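Local coordinates for 3',5'-cyclic-nucleotide phosphodiesterase 1 (Saccharomyces cerevisiae, PDB 4OJV), which is a class-II phosphodiesterase, an enzyme of the metallo-hydrolase clan built round a pair of zinc ions, at residues E77-D81 and D335-L341; T226-F230 and F260-V264; G243-Q247 and Y292-S296; L270-I276 and G316-N321; P297-I301 and E343-L347. One frame throughout, in Å; residues are numbered along the deposited sequence.

Contact 1 (E77-D81 and D335-L341); sequences EFFID and DPRLTIL
Phe-78 meets helix 336-350 through its backbone more than its ring: its carbonyl O lies 3.4 Å from Leu-341 CD2 and close to Leu-338 CD2, while the phenyl group projects elsewhere. Phe-79 buries more. With CG beside the backbone N (chi1 -63°), its ring reaches the start of the helix, where Leu-338 CD2 sits over one face in a CH-pi contact, 3.8 Å from the ring centroid. At the edge of the same ring, near its plane, comes Asp-335 OD2. The loop between strands 73-75 and 86-88 thus lies against the helix start, and Phe-79 is also backbone-bonded to Ile-360 of strand 357-360. Asp-335 is the N-cap: OD1 takes the backbone N-H of Arg-337 on its anti side and, through the syn lone pair, Arg-337 NE at 3.0 Å. Arg-337 NH2 reaches Asp-335 OD2 at 2.8 Å, so a side-on salt bridge with two nearly straight bonds fixes the guanidinium's rotation. Its face receives Phe-79 CE2, 3.6 Å from Arg-337 NH2, with the planes 53° apart. Ser-67 OG also bonds to Asp-335 OD2. Phe-79 O lies 3.6 Å from Leu-341 CD2, and that methyl borders the backbone N of Ile-80.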
# COMPACT_ATOMS: atom_id res chain seq x y z
N GLU A 77 24.17 3.36 10.36
CA GLU A 77 24.79 4.57 10.86
C GLU A 77 25.02 5.63 9.79
O GLU A 77 25.13 6.82 10.10
CB GLU A 77 26.08 4.27 11.65
CG GLU A 77 27.22 3.67 10.84
CD GLU A 77 27.22 2.15 10.79
OE1 GLU A 77 26.18 1.49 11.05
OE2 GLU A 77 28.29 1.58 10.48
N PHE A 78 25.05 5.21 8.52
CA PHE A 78 25.22 6.15 7.42
C PHE A 78 24.05 7.13 7.29
O PHE A 78 24.20 8.21 6.72
CB PHE A 78 25.39 5.42 6.08
CG PHE A 78 26.68 4.62 5.94
CD1 PHE A 78 27.70 4.66 6.90
CD2 PHE A 78 26.86 3.82 4.82
CE1 PHE A 78 28.87 3.92 6.72
CE2 PHE A 78 28.03 3.08 4.64
CZ PHE A 78 29.02 3.13 5.60
N PHE A 79 22.89 6.76 7.83
CA PHE A 79 21.65 7.53 7.62
C PHE A 79 21.29 8.44 8.78
O PHE A 79 20.32 9.19 8.69
CB PHE A 79 20.48 6.57 7.37
CG PHE A 79 20.62 5.75 6.13
CD1 PHE A 79 21.28 4.53 6.16
CD2 PHE A 79 20.10 6.19 4.92
CE1 PHE A 79 21.43 3.77 5.01
CE2 PHE A 79 20.23 5.44 3.77
CZ PHE A 79 20.89 4.22 3.82
N ILE A 80 22.03 8.35 9.89
CA ILE A 80 21.61 8.99 11.13
C ILE A 80 22.73 9.81 11.77
O ILE A 80 23.92 9.58 11.53
CB ILE A 80 21.03 7.97 12.14
CG1 ILE A 80 22.09 6.94 12.56
CG2 ILE A 80 19.79 7.28 11.56
CD1 ILE A 80 21.63 5.95 13.62
N ASP A 81 22.34 10.78 12.59
CA ASP A 81 23.27 11.50 13.44
C ASP A 81 23.78 10.53 14.50
O ASP A 81 23.02 9.71 15.02
CB ASP A 81 22.54 12.67 14.10
CG ASP A 81 23.45 13.50 14.95
OD1 ASP A 81 24.18 14.34 14.38
OD2 ASP A 81 23.43 13.30 16.18
N ASP A 335 21.73 6.44 -3.26
CA ASP A 335 20.54 6.53 -2.43
C ASP A 335 20.26 8.01 -2.12
O ASP A 335 21.11 8.69 -1.53
CB ASP A 335 20.79 5.72 -1.15
CG ASP A 335 19.54 5.50 -0.30
OD1 ASP A 335 18.71 6.42 -0.14
OD2 ASP A 335 19.44 4.38 0.24
N PRO A 336 19.08 8.52 -2.52
CA PRO A 336 18.83 9.95 -2.31
C PRO A 336 18.76 10.33 -0.84
O PRO A 336 18.97 11.49 -0.52
CB PRO A 336 17.48 10.17 -3.00
CG PRO A 336 16.83 8.84 -3.00
CD PRO A 336 17.96 7.86 -3.21
N ARG A 337 18.49 9.38 0.05
CA ARG A 337 18.51 9.70 1.47
C ARG A 337 19.92 10.12 1.90
O ARG A 337 20.07 11.02 2.73
CB ARG A 337 18.04 8.51 2.29
CG ARG A 337 16.58 8.17 2.04
CD ARG A 337 16.16 6.87 2.69
NE ARG A 337 16.93 5.73 2.19
CZ ARG A 337 16.87 4.51 2.70
NH1 ARG A 337 16.05 4.26 3.72
NH2 ARG A 337 17.62 3.54 2.20
N LEU A 338 20.94 9.46 1.34
CA LEU A 338 22.32 9.80 1.65
C LEU A 338 22.69 11.14 1.03
O LEU A 338 23.32 11.98 1.68
CB LEU A 338 23.27 8.68 1.21
CG LEU A 338 23.06 7.33 1.89
CD1 LEU A 338 23.97 6.25 1.30
CD2 LEU A 338 23.25 7.43 3.40
N THR A 339 22.31 11.35 -0.23
CA THR A 339 22.55 12.63 -0.90
C THR A 339 21.92 13.78 -0.12
O THR A 339 22.58 14.79 0.17
CB THR A 339 21.99 12.59 -2.33
OG1 THR A 339 22.62 11.51 -3.04
CG2 THR A 339 22.20 13.91 -3.06
N ILE A 340 20.65 13.62 0.23
CA ILE A 340 19.91 14.65 0.97
C ILE A 340 20.53 14.92 2.34
O ILE A 340 20.67 16.08 2.74
CB ILE A 340 18.42 14.25 1.07
CG1 ILE A 340 17.73 14.48 -0.28
CG2 ILE A 340 17.70 14.97 2.21
CD1 ILE A 340 16.45 13.70 -0.47
N LEU A 341 20.92 13.86 3.04
CA LEU A 341 21.53 14.03 4.36
C LEU A 341 22.81 14.87 4.25
O LEU A 341 23.02 15.81 5.03
CB LEU A 341 21.81 12.68 5.01
CG LEU A 341 22.32 12.69 6.45
CD1 LEU A 341 21.35 13.39 7.39
CD2 LEU A 341 22.60 11.26 6.90

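Contact 2 (T226-F230 and F260-V264); sequences TFYIF and FWSYV
The ring of Phe-260 is enclosed on both faces. Over one face stands Phe-227, edge first, in a T-shaped pair with centroids 4.9 Å apart and planes at 87°; Phe-227 CD2 points at the middle of the Phe-260 ring, 3.4 Å above its plane. The opposite face is filled from within the helix by Val-264 CG2, one turn on, and near the ring's own edge lies Trp-261 CZ3. The indole in turn carries Phe-260 CD2 over one of its faces, while its CH2 touches Phe-227 CE2 at 4.3 Å, neither squarely over a face nor at an edge.

Phe-260 enters this slot because its CG is anti to the backbone N (chi1 -178°), which sends the ring from the helix down to the strand. There Ile-229 runs alongside it, pointing the other way, with CG1 3.8 Å from Phe-260 CE1, and extends CD1 to Tyr-263 CD1 at 4.0 Å and to Val-264 CG2. No hydrogen bond crosses; the contact is apolar and buried.

Over these short segments helix and strand run almost parallel, 7° apart, with axes 11.4 Å from each other, as in layered alpha/beta packing. Helix 256-267 belongs to the beta-alpha-beta crossover between the parallel strands 238-242 and 273-279, and Phe-260 and Val-264 also touch Ile-240. Phe-209 of strand 204-215 meets Phe-260 edge-to-face. Tyr-228 and Phe-230 leave the other face of the sheet, toward Ile-126 and Tyr-125, and Trp-261 packs against helix 297-311.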
# COMPACT_ATOMS: atom_id res chain seq x y z
N THR A 226 -0.88 19.51 6.87
CA THR A 226 -0.97 19.83 8.29
C THR A 226 0.36 19.52 8.96
O THR A 226 1.01 18.52 8.63
CB THR A 226 -2.05 18.96 8.97
OG1 THR A 226 -3.23 18.91 8.16
CG2 THR A 226 -2.42 19.47 10.37
N PHE A 227 0.74 20.38 9.90
CA PHE A 227 1.79 20.09 10.87
C PHE A 227 1.10 19.87 12.22
O PHE A 227 0.19 20.62 12.60
CB PHE A 227 2.70 21.30 11.03
CG PHE A 227 3.74 21.49 9.94
CD1 PHE A 227 3.74 20.77 8.74
CD2 PHE A 227 4.72 22.47 10.11
CE1 PHE A 227 4.71 21.00 7.77
CE2 PHE A 227 5.68 22.70 9.15
CZ PHE A 227 5.68 21.97 7.98
N TYR A 228 1.52 18.83 12.94
CA TYR A 228 1.01 18.56 14.27
C TYR A 228 2.07 18.76 15.33
O TYR A 228 3.15 18.17 15.25
CB TYR A 228 0.52 17.12 14.36
CG TYR A 228 -0.77 16.84 13.63
CD1 TYR A 228 -2.00 17.21 14.18
CD2 TYR A 228 -0.78 16.17 12.40
CE1 TYR A 228 -3.19 16.94 13.53
CE2 TYR A 228 -1.97 15.90 11.74
CZ TYR A 228 -3.17 16.28 12.31
OH TYR A 228 -4.37 16.04 11.69
N ILE A 229 1.75 19.56 16.34
CA ILE A 229 2.55 19.62 17.56
C ILE A 229 1.93 18.70 18.60
O ILE A 229 0.73 18.80 18.87
CB ILE A 229 2.64 21.05 18.15
CG1 ILE A 229 3.11 22.05 17.09
CG2 ILE A 229 3.55 21.06 19.39
CD1 ILE A 229 3.11 23.49 17.54
N PHE A 230 2.73 17.81 19.17
CA PHE A 230 2.32 17.02 20.33
C PHE A 230 3.13 17.49 21.53
O PHE A 230 4.35 17.49 21.49
CB PHE A 230 2.51 15.52 20.10
CG PHE A 230 1.63 14.98 19.01
CD1 PHE A 230 2.06 14.98 17.68
CD2 PHE A 230 0.35 14.51 19.29
CE1 PHE A 230 1.24 14.50 16.67
CE2 PHE A 230 -0.48 14.03 18.29
CZ PHE A 230 -0.03 14.03 16.98
N PHE A 260 3.52 29.25 11.61
CA PHE A 260 3.88 28.07 12.37
C PHE A 260 5.17 28.26 13.17
O PHE A 260 5.20 28.00 14.38
CB PHE A 260 4.00 26.84 11.47
CG PHE A 260 4.34 25.60 12.24
CD1 PHE A 260 3.35 24.97 13.00
CD2 PHE A 260 5.63 25.10 12.28
CE1 PHE A 260 3.65 23.85 13.76
CE2 PHE A 260 5.94 23.99 13.03
CZ PHE A 260 4.95 23.36 13.77
N TRP A 261 6.25 28.70 12.50
CA TRP A 261 7.52 28.85 13.20
C TRP A 261 7.44 29.89 14.28
O TRP A 261 8.08 29.74 15.32
CB TRP A 261 8.67 29.18 12.25
CG TRP A 261 8.87 28.19 11.13
CD1 TRP A 261 8.92 28.47 9.77
CD2 TRP A 261 9.06 26.74 11.23
NE1 TRP A 261 9.12 27.32 9.04
CE2 TRP A 261 9.22 26.25 9.86
CE3 TRP A 261 9.13 25.83 12.28
CZ2 TRP A 261 9.42 24.90 9.58
CZ3 TRP A 261 9.34 24.47 11.99
CH2 TRP A 261 9.47 24.03 10.66
N SER A 262 6.66 30.94 14.03
CA SER A 262 6.45 31.99 15.04
C SER A 262 5.78 31.41 16.27
O SER A 262 6.18 31.70 17.40
CB SER A 262 5.64 33.14 14.46
OG SER A 262 6.35 33.80 13.43
N TYR A 263 4.77 30.57 16.07
CA TYR A 263 4.07 29.93 17.18
C TYR A 263 5.02 29.04 17.98
O TYR A 263 5.03 29.08 19.21
CB TYR A 263 2.88 29.11 16.66
CG TYR A 263 2.01 28.53 17.75
CD1 TYR A 263 2.35 27.34 18.38
CD2 TYR A 263 0.82 29.16 18.13
CE1 TYR A 263 1.56 26.79 19.38
CE2 TYR A 263 0.02 28.62 19.12
CZ TYR A 263 0.39 27.44 19.74
OH TYR A 263 -0.41 26.90 20.73
N VAL A 264 5.84 28.25 17.28
CA VAL A 264 6.80 27.37 17.92
C VAL A 264 7.80 28.19 18.76
O VAL A 264 8.00 27.90 19.95
CB VAL A 264 7.53 26.49 16.88
CG1 VAL A 264 8.69 25.73 17.51
CG2 VAL A 264 6.56 25.52 16.22

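Contact 3 (G243-Q247 and Y292-S296); sequences GDVEQ and YGHLS. With ZN (zinc ion), chain D; ZN (zinc ion), chain E; SO4 (sulfate ion), chain B.
Asp-244 and His-294 come together around a sulfate ion that spans two zinc ions. Asp-244 OD2 bridges the metals, and a water also binds both. Two sulfate oxygens each take a coordination position, one on either zinc, while a third, O2, receives a short hydrogen bond from His-294 NE2 (2.6 Å). His-294 carries CG beside its backbone N (chi1 -67°), which turns the imidazole toward the sulfate. Sulfate and aspartate both lie at the ring's edge, near its plane, with Asp-244 OD2 3.5 Å from His-294 CE1. Glu-279 ties both segments together: OE1 accepts from His-294 ND1 and Val-245 N, OE2 from Leu-295 N. The sulfate probably came from the crystallisation liquor. His-128, His-130, Asp-132 and His-133, the HxHxDH signature of the metallo-beta-lactamase fold, complete the two sites with His-213 and His-326.

Away from the metals, His-294 CA makes a CA-H...O contact with Val-245 O at 3.2 Å. Gly-293 N gives a weak hydrogen bond to Glu-246 OE2 (3.3 Å), and a water joins Gln-247 N to His-294 O. Val-245 CG1 meets Leu-295 CD1 at 3.9 Å. Segment 243-247 leaves strand 238-242, whereas 292-296 leads into helix 297-311, whose Leu-300 packs on Leu-295.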
# COMPACT_ATOMS: atom_id res chain seq x y z
N GLY A 243 3.11 16.85 7.87
CA GLY A 243 2.69 16.37 6.55
C GLY A 243 3.52 17.01 5.45
O GLY A 243 4.29 17.94 5.70
N ASP A 244 3.33 16.51 4.22
CA ASP A 244 4.04 17.00 3.03
C ASP A 244 3.85 18.52 2.96
O ASP A 244 2.79 19.04 3.33
CB ASP A 244 3.50 16.40 1.71
CG ASP A 244 3.49 14.84 1.66
OD1 ASP A 244 4.01 14.26 2.67
OD2 ASP A 244 2.89 14.24 0.61
N VAL A 245 4.86 19.23 2.48
CA VAL A 245 4.84 20.69 2.54
C VAL A 245 5.80 21.29 1.52
O VAL A 245 6.82 20.69 1.18
CB VAL A 245 5.17 21.18 3.99
CG1 VAL A 245 6.60 20.80 4.37
CG2 VAL A 245 4.94 22.68 4.15
N GLU A 246 5.44 22.48 1.05
CA GLU A 246 6.33 23.32 0.24
C GLU A 246 6.41 24.71 0.86
O GLU A 246 5.56 25.10 1.66
CB GLU A 246 5.82 23.41 -1.20
CG GLU A 246 4.46 24.05 -1.33
CD GLU A 246 4.02 24.25 -2.76
OE1 GLU A 246 2.91 24.80 -2.93
OE2 GLU A 246 4.76 23.87 -3.69
N GLN A 247 7.46 25.45 0.50
CA GLN A 247 7.60 26.85 0.91
C GLN A 247 6.37 27.67 0.48
O GLN A 247 5.77 27.40 -0.55
CB GLN A 247 8.88 27.43 0.30
CG GLN A 247 9.12 28.92 0.51
CD GLN A 247 10.27 29.48 -0.30
OE1 GLN A 247 11.04 30.31 0.18
NE2 GLN A 247 10.40 29.03 -1.55
N TYR A 292 7.42 19.49 -7.11
CA TYR A 292 6.17 20.22 -6.90
C TYR A 292 5.44 19.77 -5.63
O TYR A 292 5.18 18.57 -5.44
CB TYR A 292 5.22 20.08 -8.10
CG TYR A 292 5.69 20.74 -9.38
CD1 TYR A 292 5.67 20.04 -10.59
CD2 TYR A 292 6.14 22.06 -9.40
CE1 TYR A 292 6.09 20.63 -11.77
CE2 TYR A 292 6.57 22.66 -10.57
CZ TYR A 292 6.54 21.94 -11.75
OH TYR A 292 6.96 22.53 -12.92
N GLY A 293 5.15 20.74 -4.77
CA GLY A 293 4.45 20.49 -3.50
C GLY A 293 5.32 20.00 -2.36
O GLY A 293 4.80 19.70 -1.28
N HIS A 294 6.64 19.97 -2.57
CA HIS A 294 7.58 19.35 -1.63
C HIS A 294 8.77 20.23 -1.34
O HIS A 294 8.89 21.33 -1.90
CB HIS A 294 8.05 18.01 -2.18
CG HIS A 294 6.96 16.97 -2.24
ND1 HIS A 294 6.32 16.53 -1.13
CD2 HIS A 294 6.38 16.31 -3.31
CE1 HIS A 294 5.40 15.61 -1.48
NE2 HIS A 294 5.43 15.48 -2.81
N LEU A 295 9.64 19.73 -0.47
CA LEU A 295 10.90 20.40 -0.15
C LEU A 295 12.10 19.72 -0.78
O LEU A 295 12.11 18.51 -1.01
CB LEU A 295 11.09 20.47 1.37
CG LEU A 295 10.04 21.22 2.20
CD1 LEU A 295 10.38 21.13 3.68
CD2 LEU A 295 9.91 22.68 1.78
N SER A 296 13.12 20.54 -1.05
CA SER A 296 14.47 20.07 -1.33
C SER A 296 15.37 20.64 -0.23
O SER A 296 14.90 21.42 0.60
CB SER A 296 14.93 20.56 -2.70
OG SER A 296 15.32 21.91 -2.61
ZN ZN D . 1.05 14.53 -0.60
ZN ZN E . 3.11 12.15 0.49
S SO4 B . 3.16 13.19 -2.80
O1 SO4 B . 2.21 12.16 -3.29
O2 SO4 B . 4.12 13.52 -3.89
O3 SO4 B . 2.42 14.42 -2.35
O4 SO4 B . 3.90 12.58 -1.66
O HOH W 1 9.32 24.18 -1.43
O HOH W 2 1.46 12.66 -0.54

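Contact 4 (L270-I276 and G316-N321); sequences LVHLKGI and GLSGLN
Ile-276 N donates to Asn-321 O at 3.0 Å and begins the pairing of the parallel strands 273-279 and 321-325. The same oxygen receives a CA-H...O contact from Gly-275 CA (3.3 Å), so two neighbouring residues converge on one carbonyl.

Water carries the polar link onward where the backbones part. One molecule accepts from Asn-321 N and sits 2.9 Å from Leu-273 O, with Gly-319 O also nearby; another accepts from Asn-321 ND2 and donates to Lys-274 O (2.7 Å).

The apolar contacts come from four leucines. Leu-273 CD2 and Leu-320 CD1 meet at 3.7 Å. Leu-270, with CG anti to the backbone N (chi1 -176°), extends CD2 over the type II turn of Leu-317 to Leu-320, 3.7 Å from Ser-318 O and close to Gly-316 O; its CD1 touches Leu-320 CB at 4.2 Å and also faces Leu-317 CD2. Gly-319, with positive phi, occupies the third position of that turn.

Tyr-311 of helix 297-311 packs on Leu-270, Leu-273 and Leu-317, at the end of the helix that leads toward this turn. On the other side of strand 273-279 runs strand 238-242, where Ile-240 touches Leu-273 and Ile-276.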
# COMPACT_ATOMS: atom_id res chain seq x y z
N LEU A 270 13.38 26.03 22.83
CA LEU A 270 14.13 25.06 22.04
C LEU A 270 14.48 23.80 22.83
O LEU A 270 14.41 22.69 22.30
CB LEU A 270 15.38 25.70 21.43
CG LEU A 270 16.19 24.78 20.50
CD1 LEU A 270 15.36 24.32 19.31
CD2 LEU A 270 17.48 25.43 20.03
N VAL A 271 14.86 23.97 24.10
CA VAL A 271 15.21 22.83 24.94
C VAL A 271 14.05 21.83 25.10
O VAL A 271 14.29 20.64 25.31
CB VAL A 271 15.78 23.29 26.31
CG1 VAL A 271 14.71 23.98 27.16
CG2 VAL A 271 16.42 22.14 27.06
N HIS A 272 12.81 22.32 24.97
CA HIS A 272 11.62 21.46 25.01
C HIS A 272 11.23 20.88 23.67
O HIS A 272 10.35 20.02 23.61
CB HIS A 272 10.43 22.18 25.63
CG HIS A 272 10.55 22.38 27.12
ND1 HIS A 272 10.54 21.35 27.99
CD2 HIS A 272 10.69 23.54 27.88
CE1 HIS A 272 10.67 21.83 29.25
NE2 HIS A 272 10.75 23.17 29.17
N LEU A 273 11.85 21.34 22.58
CA LEU A 273 11.54 20.81 21.26
C LEU A 273 12.43 19.61 20.99
O LEU A 273 13.62 19.77 20.67
CB LEU A 273 11.70 21.90 20.19
CG LEU A 273 11.31 21.49 18.76
CD1 LEU A 273 9.89 20.94 18.68
CD2 LEU A 273 11.51 22.65 17.80
N LYS A 274 11.88 18.41 21.15
CA LYS A 274 12.69 17.20 21.16
C LYS A 274 12.93 16.61 19.78
O LYS A 274 13.78 15.74 19.61
CB LYS A 274 12.07 16.14 22.09
CG LYS A 274 11.69 16.65 23.49
CD LYS A 274 12.81 17.40 24.21
CE LYS A 274 13.91 16.49 24.72
NZ LYS A 274 13.36 15.46 25.64
N GLY A 275 12.19 17.09 18.79
CA GLY A 275 12.36 16.59 17.44
C GLY A 275 11.35 17.20 16.51
O GLY A 275 10.22 17.53 16.91
N ILE A 276 11.76 17.35 15.25
CA ILE A 276 10.84 17.66 14.17
C ILE A 276 10.99 16.61 13.08
O ILE A 276 12.10 16.37 12.60
CB ILE A 276 11.04 19.09 13.60
CG1 ILE A 276 10.09 19.33 12.42
CG2 ILE A 276 12.49 19.37 13.26
CD1 ILE A 276 9.82 20.78 12.08
N GLY A 316 22.26 29.14 17.77
CA GLY A 316 21.53 28.60 16.62
C GLY A 316 20.49 27.59 17.07
O GLY A 316 19.79 27.80 18.05
N LEU A 317 20.40 26.49 16.33
CA LEU A 317 19.47 25.41 16.66
C LEU A 317 20.20 24.25 17.35
O LEU A 317 19.84 23.08 17.20
CB LEU A 317 18.75 24.94 15.40
CG LEU A 317 17.87 25.99 14.73
CD1 LEU A 317 17.30 25.44 13.42
CD2 LEU A 317 16.75 26.46 15.64
N SER A 318 21.24 24.59 18.12
CA SER A 318 22.05 23.56 18.78
C SER A 318 21.19 22.63 19.61
O SER A 318 20.36 23.07 20.40
CB SER A 318 23.13 24.20 19.66
OG SER A 318 24.12 24.81 18.85
N GLY A 319 21.37 21.33 19.39
CA GLY A 319 20.63 20.30 20.12
C GLY A 319 19.35 19.82 19.45
O GLY A 319 18.79 18.80 19.85
N LEU A 320 18.88 20.55 18.45
CA LEU A 320 17.64 20.16 17.77
C LEU A 320 17.82 18.92 16.89
O LEU A 320 18.73 18.88 16.06
CB LEU A 320 17.09 21.31 16.91
CG LEU A 320 15.79 21.05 16.15
CD1 LEU A 320 14.64 20.74 17.09
CD2 LEU A 320 15.46 22.22 15.24
N ASN A 321 16.95 17.93 17.08
CA ASN A 321 16.89 16.78 16.19
C ASN A 321 15.90 17.00 15.05
O ASN A 321 14.71 17.21 15.28
CB ASN A 321 16.54 15.52 16.97
CG ASN A 321 17.74 14.92 17.64
OD1 ASN A 321 18.57 14.29 17.00
ND2 ASN A 321 17.86 15.15 18.94
O HOH W 3 15.77 18.17 19.68
O HOH W 4 15.97 15.51 21.15

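Contact 5 (P297-I301 and E343-L347); sequences PIYLI and ELRFL
Leu-344 and Leu-347 both carry CG beside the backbone N and anti to the carbonyl carbon (chi1 -73° for Leu-344), which brings their methyl groups onto the first turn of helix 297-311. Leu-344 CD2 does much of the touching: it rests 3.6 Å from Pro-297 CA, meets Leu-300 CD2 at 3.9 Å where the two side chains cross at about a right angle, and lies 3.8 Å from Ile-301 CG1. One turn on, Leu-347 presents CD1 to Pro-297 CB at 3.9 Å and to the backbone N of Ile-298, while its CB is 3.7 Å from Ile-301 CG1. Ile-301 thus fits between the two leucines, and its CD1 reaches the carbonyl O of Leu-344 at 3.6 Å.

At the start of the helix, directly after the N-cap Ser-296, Pro-297 CG lies 3.4 Å from Glu-343 OE1. That oxygen accepts a hydrogen bond from Leu-284 N.

The short helical segments approach to 9.4 Å between axes and cross at -48°, close to the angle common in ridges-into-grooves packing. Both are connections of the alpha/beta part of the fold, helix 297-311 leading to strand 321-325 and helix 336-350 to strand 357-360. With no hydrogen bond or salt bridge between the segments, their association rests on the fit of branched aliphatic side chains around a proline, and the one carboxylate at its margin turns OE1 to a backbone N-H of a loop.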
# COMPACT_ATOMS: atom_id res chain seq x y z
N PRO A 297 16.67 20.27 -0.21
CA PRO A 297 17.47 20.70 0.94
C PRO A 297 17.59 22.20 1.15
O PRO A 297 17.61 22.65 2.30
CB PRO A 297 18.83 20.05 0.68
CG PRO A 297 18.48 18.80 -0.06
CD PRO A 297 17.40 19.27 -1.01
N ILE A 298 17.62 22.98 0.07
CA ILE A 298 17.71 24.43 0.21
C ILE A 298 16.43 24.99 0.83
O ILE A 298 16.49 25.86 1.70
CB ILE A 298 18.08 25.14 -1.13
CG1 ILE A 298 18.26 26.65 -0.92
CG2 ILE A 298 17.06 24.84 -2.22
CD1 ILE A 298 19.34 27.01 0.08
N TYR A 299 15.27 24.48 0.42
CA TYR A 299 14.01 24.96 0.97
C TYR A 299 13.82 24.54 2.43
O TYR A 299 13.35 25.34 3.25
CB TYR A 299 12.83 24.54 0.10
CG TYR A 299 12.90 25.13 -1.29
CD1 TYR A 299 12.66 26.49 -1.51
CD2 TYR A 299 13.23 24.33 -2.39
CE1 TYR A 299 12.73 27.03 -2.79
CE2 TYR A 299 13.31 24.86 -3.67
CZ TYR A 299 13.06 26.21 -3.86
OH TYR A 299 13.14 26.73 -5.13
N LEU A 300 14.20 23.31 2.77
CA LEU A 300 14.10 22.88 4.15
C LEU A 300 15.06 23.70 5.04
O LEU A 300 14.67 24.17 6.11
CB LEU A 300 14.36 21.38 4.30
CG LEU A 300 14.36 20.86 5.75
CD1 LEU A 300 13.10 21.23 6.52
CD2 LEU A 300 14.57 19.36 5.80
N ILE A 301 16.30 23.87 4.60
CA ILE A 301 17.25 24.67 5.37
C ILE A 301 16.76 26.12 5.50
O ILE A 301 16.91 26.73 6.57
CB ILE A 301 18.69 24.57 4.80
CG1 ILE A 301 19.28 23.17 5.05
CG2 ILE A 301 19.61 25.65 5.39
CD1 ILE A 301 19.53 22.82 6.51
N GLU A 343 23.67 16.95 1.80
CA GLU A 343 23.30 18.29 1.35
C GLU A 343 22.74 19.14 2.49
O GLU A 343 23.10 20.31 2.64
CB GLU A 343 22.34 18.23 0.16
CG GLU A 343 23.03 17.70 -1.09
CD GLU A 343 22.10 17.50 -2.28
OE1 GLU A 343 20.86 17.47 -2.12
OE2 GLU A 343 22.62 17.36 -3.40
N LEU A 344 21.88 18.54 3.30
CA LEU A 344 21.32 19.25 4.45
C LEU A 344 22.40 19.62 5.47
O LEU A 344 22.42 20.75 5.97
CB LEU A 344 20.23 18.42 5.13
CG LEU A 344 18.90 18.31 4.39
CD1 LEU A 344 18.03 17.24 5.03
CD2 LEU A 344 18.16 19.63 4.36
N ARG A 345 23.29 18.69 5.77
CA ARG A 345 24.37 18.95 6.73
C ARG A 345 25.32 20.04 6.22
O ARG A 345 25.75 20.91 6.99
CB ARG A 345 25.13 17.67 7.06
CG ARG A 345 24.34 16.74 7.96
CD ARG A 345 25.08 15.44 8.19
NE ARG A 345 24.36 14.59 9.14
CZ ARG A 345 24.59 13.29 9.31
NH1 ARG A 345 25.50 12.66 8.58
NH2 ARG A 345 23.89 12.60 10.20
N PHE A 346 25.61 20.00 4.92
CA PHE A 346 26.47 21.01 4.31
C PHE A 346 25.82 22.39 4.39
O PHE A 346 26.46 23.37 4.79
CB PHE A 346 26.79 20.65 2.85
CG PHE A 346 27.63 21.68 2.14
CD1 PHE A 346 27.04 22.77 1.51
CD2 PHE A 346 29.02 21.57 2.12
CE1 PHE A 346 27.81 23.72 0.86
CE2 PHE A 346 29.80 22.52 1.47
CZ PHE A 346 29.19 23.60 0.85
N LEU A 347 24.55 22.48 4.02
CA LEU A 347 23.84 23.75 4.01
C LEU A 347 23.62 24.29 5.42
O LEU A 347 23.69 25.51 5.63
CB LEU A 347 22.51 23.64 3.24
CG LEU A 347 22.60 23.48 1.72
CD1 LEU A 347 21.26 23.05 1.15
CD2 LEU A 347 23.09 24.76 1.04

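Overall arrangement
Contacts 2 and 4 lie on the seven-strand mixed sheet and touch through Trp-261 and Ile-276, their centres about 14 Å apart; helix 256-267 of the former precedes strand 273-279 of the latter. Contact 2 also adjoins contact 3, where strand 222-232 meets the loop that leads to the zinc ions. The 292-296 loop of contact 3 continues into helix 297-311, which opens contact 5, and contact 5 shares helix 336-350 with contact 1, about 12 Å away between centres. Along the chain contacts 2, 3 and 4 fall between the segments of contact 1, whereas contact 5 crosses it, 343-347 lying beyond 335-341. The contacts thus run from the zinc site through helix 297-311 to helix 336-350.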